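Local coordinates for uncharacterized protein DUF1470 (Jannaschia sp. CCS1, PDB 3H0N), which probably acts as a transcription regulator, pairing a new fold, the ABATE domain, with a treble-clef zinc finger, at the interface of chains A and B. Sequence-based numbering; all coordinates share one arbitrary frame. Chains: chain A/B, uncharacterized protein DUF1470.

The interface of chains A and B. Residues chain A 86, 89-90, 131, 134-135, 137-138; chain B 102, 110-112.
B:Leu102, from strand 101-104, fills the groove between helices 82-95 and 121-138 of chain A and gives up more surface to the partner (85 Å²) than any other residue of this patch. Its CG stands anti to the carbonyl carbon (chi1 -69°), which with chi2 158° splits the two methyls: CD1 meets A:Ala134 CB at 3.7 Å and also touches A:Ala86 CA and A:Ile137 CD1, while CD2 turns to the A:Ala134 carbonyl oxygen and A:Ile137 CG2. The small A:Ala134 side chain probably leaves room for a second leucine beside the first, B:Leu112 placing CD1 3.9 Å from the same CB and CD2 over the A:Arg135 backbone. B:Trp110 closes the other flank: its CB lies 3.7 Å from A:Ile137 CG2, and the far rim of the indole, CZ3, reaches A:Ala86 CB at 3.6 Å. At the edge, A:Asn90 reads the B:Leu102 backbone like a strand partner: OD1 accepts from N at 2.8 Å, in the carbonyl plane on a lone pair, and ND2 gives to O at 3.0 Å, both 164° at hydrogen. An alanine here, lacking both amide atoms, would remove the two bonds and would probably leave the strand edge less firmly held. On the opposite rim, A:Arg135 grips A:Glu131 side-on in a same-chain salt bridge, NE to OE2 and NH2 to OE1, both in the guanidinium plane and on syn lone pairs, keeping the carboxylate beside B:Leu112 CD2. Two-fold symmetry repeats this patch, consistent with a dimer but not proof. Water 1 bridges A:Gly138 O, 2.7 Å away, to B:Arg111 NH1.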
ATOM      1  N   ALA A  86      -3.084  10.458 -12.962  1.00  9.97           N
ATOM      2  CA  ALA A  86      -4.017   9.464 -12.449  1.00 10.54           C
ATOM      3  C   ALA A  86      -4.676   8.672 -13.559  1.00 12.64           C
ATOM      4  O   ALA A  86      -4.834   7.457 -13.443  1.00 11.61           O
ATOM      5  CB  ALA A  86      -5.041  10.119 -11.554  1.00 11.15           C
ATOM      6  N   LEU A  89      -2.065   6.256 -14.898  1.00 10.73           N
ATOM      7  CA  LEU A  89      -1.733   5.185 -13.958  1.00 11.51           C
ATOM      8  C   LEU A  89      -2.897   4.199 -13.781  1.00 10.98           C
ATOM      9  O   LEU A  89      -2.694   2.987 -13.731  1.00 11.07           O
ATOM     10  CB  LEU A  89      -1.321   5.783 -12.613  1.00 12.11           C
ATOM     11  CG  LEU A  89      -0.021   6.602 -12.616  1.00  9.49           C
ATOM     12  CD1 LEU A  89       0.132   7.401 -11.335  1.00 12.61           C
ATOM     13  CD2 LEU A  89       1.217   5.710 -12.842  1.00 12.23           C
ATOM     14  N   ASN A  90      -4.124   4.711 -13.755  1.00 11.55           N
ATOM     15  CA  ASN A  90      -5.311   3.845 -13.634  1.00 10.97           C
ATOM     16  C   ASN A  90      -5.423   2.899 -14.799  1.00 12.47           C
ATOM     17  O   ASN A  90      -5.787   1.744 -14.631  1.00 13.18           O
ATOM     18  CB  ASN A  90      -6.590   4.662 -13.490  1.00 10.74           C
ATOM     19  CG  ASN A  90      -6.753   5.263 -12.132  1.00  8.88           C
ATOM     20  OD1 ASN A  90      -6.089   4.847 -11.176  1.00 10.75           O
ATOM     21  ND2 ASN A  90      -7.716   6.180 -12.002  1.00 10.81           N
ATOM     22  N   GLU A 131       1.578   1.201  -9.337  1.00  9.55           N
ATOM     23  CA  GLU A 131       1.064   1.248  -7.950  1.00 10.04           C
ATOM     24  C   GLU A 131       1.955   2.142  -7.076  1.00  9.64           C
ATOM     25  O   GLU A 131       1.488   2.884  -6.221  1.00 10.18           O
ATOM     26  CB  GLU A 131       0.884  -0.140  -7.322  1.00 10.73           C
ATOM     27  CG  GLU A 131       0.236  -0.116  -5.920  1.00 11.26           C
ATOM     28  CD  GLU A 131       1.177   0.232  -4.763  1.00 13.26           C
ATOM     29  OE1 GLU A 131       2.416   0.052  -4.887  1.00 12.44           O
ATOM     30  OE2 GLU A 131       0.650   0.682  -3.700  1.00 12.29           O
ATOM     31  N   ALA A 134       1.152   5.696  -7.890  1.00  8.62           N
ATOM     32  CA  ALA A 134      -0.221   5.937  -7.421  1.00  9.16           C
ATOM     33  C   ALA A 134      -0.279   6.113  -5.903  1.00  8.46           C
ATOM     34  O   ALA A 134      -1.026   6.949  -5.382  1.00  9.98           O
ATOM     35  CB  ALA A 134      -1.194   4.833  -7.895  1.00 10.09           C
ATOM     36  N   ARG A 135       0.469   5.280  -5.200  1.00  9.31           N
ATOM     37  CA  ARG A 135       0.471   5.332  -3.743  1.00  9.69           C
ATOM     38  C   ARG A 135       0.949   6.663  -3.223  1.00  9.29           C
ATOM     39  O   ARG A 135       0.444   7.220  -2.258  1.00  9.84           O
ATOM     40  CB  ARG A 135       1.276   4.171  -3.181  1.00  9.40           C
ATOM     41  CG  ARG A 135       1.049   3.994  -1.702  1.00 12.04           C
ATOM     42  CD  ARG A 135       2.041   3.098  -1.045  1.00 13.96           C
ATOM     43  NE  ARG A 135       2.448   1.958  -1.828  1.00 12.16           N
ATOM     44  CZ  ARG A 135       3.639   1.383  -1.697  1.00 12.01           C
ATOM     45  NH1 ARG A 135       4.471   1.769  -0.766  1.00 12.77           N
ATOM     46  NH2 ARG A 135       3.978   0.395  -2.496  1.00 12.58           N
ATOM     47  N   ILE A 137       0.703   9.545  -4.770  1.00  9.54           N
ATOM     48  CA  ILE A 137      -0.367  10.499  -5.012  1.00  9.79           C
ATOM     49  C   ILE A 137      -1.393  10.378  -3.860  1.00  9.05           C
ATOM     50  O   ILE A 137      -1.804  11.361  -3.267  1.00  9.37           O
ATOM     51  CB  ILE A 137      -1.042  10.251  -6.374  1.00 10.23           C
ATOM     52  CG1 ILE A 137      -0.051  10.460  -7.545  1.00 10.77           C
ATOM     53  CG2 ILE A 137      -2.316  11.091  -6.536  1.00  9.98           C
ATOM     54  CD1 ILE A 137      -0.590   9.963  -8.901  1.00 10.59           C
ATOM     55  N   GLY A 138      -1.773   9.147  -3.512  1.00  9.70           N
ATOM     56  CA  GLY A 138      -2.693   8.946  -2.399  1.00 11.13           C
ATOM     57  C   GLY A 138      -2.170   9.448  -1.095  1.00 10.39           C
ATOM     58  O   GLY A 138      -2.943   9.929  -0.233  1.00 10.97           O
TER
ATOM     59  N   LEU B 102      -7.013   5.168  -8.539  1.00  9.80           N
ATOM     60  CA  LEU B 102      -7.021   6.523  -8.021  1.00  9.30           C
ATOM     61  C   LEU B 102      -8.320   7.222  -8.315  1.00  9.10           C
ATOM     62  O   LEU B 102      -8.831   7.137  -9.432  1.00 12.43           O
ATOM     63  CB  LEU B 102      -5.871   7.326  -8.628  1.00 10.56           C
ATOM     64  CG  LEU B 102      -4.454   6.947  -8.222  1.00  9.47           C
ATOM     65  CD1 LEU B 102      -3.458   7.440  -9.272  1.00 10.17           C
ATOM     66  CD2 LEU B 102      -4.139   7.503  -6.828  1.00 10.10           C
ATOM     67  N   TRP B 110      -7.055  13.382  -3.555  1.00 10.69           N
ATOM     68  CA  TRP B 110      -6.806  12.159  -4.293  1.00 10.42           C
ATOM     69  C   TRP B 110      -6.534  11.009  -3.326  1.00 10.75           C
ATOM     70  O   TRP B 110      -5.800  11.159  -2.337  1.00 11.17           O
ATOM     71  CB  TRP B 110      -5.582  12.317  -5.197  1.00 10.30           C
ATOM     72  CG  TRP B 110      -5.845  13.160  -6.340  1.00 10.84           C
ATOM     73  CD1 TRP B 110      -5.609  14.520  -6.451  1.00 12.37           C
ATOM     74  CD2 TRP B 110      -6.457  12.765  -7.571  1.00 10.87           C
ATOM     75  NE1 TRP B 110      -6.010  14.959  -7.672  1.00 14.73           N
ATOM     76  CE2 TRP B 110      -6.535  13.917  -8.391  1.00 13.13           C
ATOM     77  CE3 TRP B 110      -6.949  11.551  -8.069  1.00 12.84           C
ATOM     78  CZ2 TRP B 110      -7.089  13.877  -9.661  1.00 14.86           C
ATOM     79  CZ3 TRP B 110      -7.486  11.515  -9.340  1.00 14.40           C
ATOM     80  CH2 TRP B 110      -7.556  12.672 -10.120  1.00 13.67           C
ATOM     81  N   ARG B 111      -7.137   9.861  -3.607  1.00  9.31           N
ATOM     82  CA  ARG B 111      -7.016   8.645  -2.802  1.00 10.91           C
ATOM     83  C   ARG B 111      -6.712   7.472  -3.688  1.00 10.09           C
ATOM     84  O   ARG B 111      -7.248   7.381  -4.796  1.00 11.10           O
ATOM     85  CB  ARG B 111      -8.292   8.330  -2.045  1.00 12.58           C
ATOM     86  CG  ARG B 111      -8.907   9.445  -1.235  1.00 13.01           C
ATOM     87  CD  ARG B 111      -8.170   9.590   0.014  1.00 14.45           C
ATOM     88  NE  ARG B 111      -8.815  10.568   0.897  1.00 15.72           N
ATOM     89  CZ  ARG B 111      -8.230  11.019   1.999  1.00 16.35           C
ATOM     90  NH1 ARG B 111      -7.032  10.580   2.351  1.00 14.04           N
ATOM     91  NH2 ARG B 111      -8.853  11.936   2.741  1.00 19.36           N
ATOM     92  N   LEU B 112      -5.907   6.542  -3.186  1.00 10.51           N
ATOM     93  CA  LEU B 112      -5.727   5.236  -3.838  1.00 10.31           C
ATOM     94  C   LEU B 112      -6.716   4.267  -3.227  1.00 10.20           C
ATOM     95  O   LEU B 112      -6.633   3.961  -2.024  1.00 11.58           O
ATOM     96  CB  LEU B 112      -4.312   4.697  -3.663  1.00  9.90           C
ATOM     97  CG  LEU B 112      -3.997   3.396  -4.417  1.00 10.87           C
ATOM     98  CD1 LEU B 112      -4.246   3.483  -5.954  1.00 11.60           C
ATOM     99  CD2 LEU B 112      -2.590   2.915  -4.126  1.00 12.73           C
TER
HETATM  100  O   HOH W   1      -5.007   8.844   1.143  1.00 14.38           O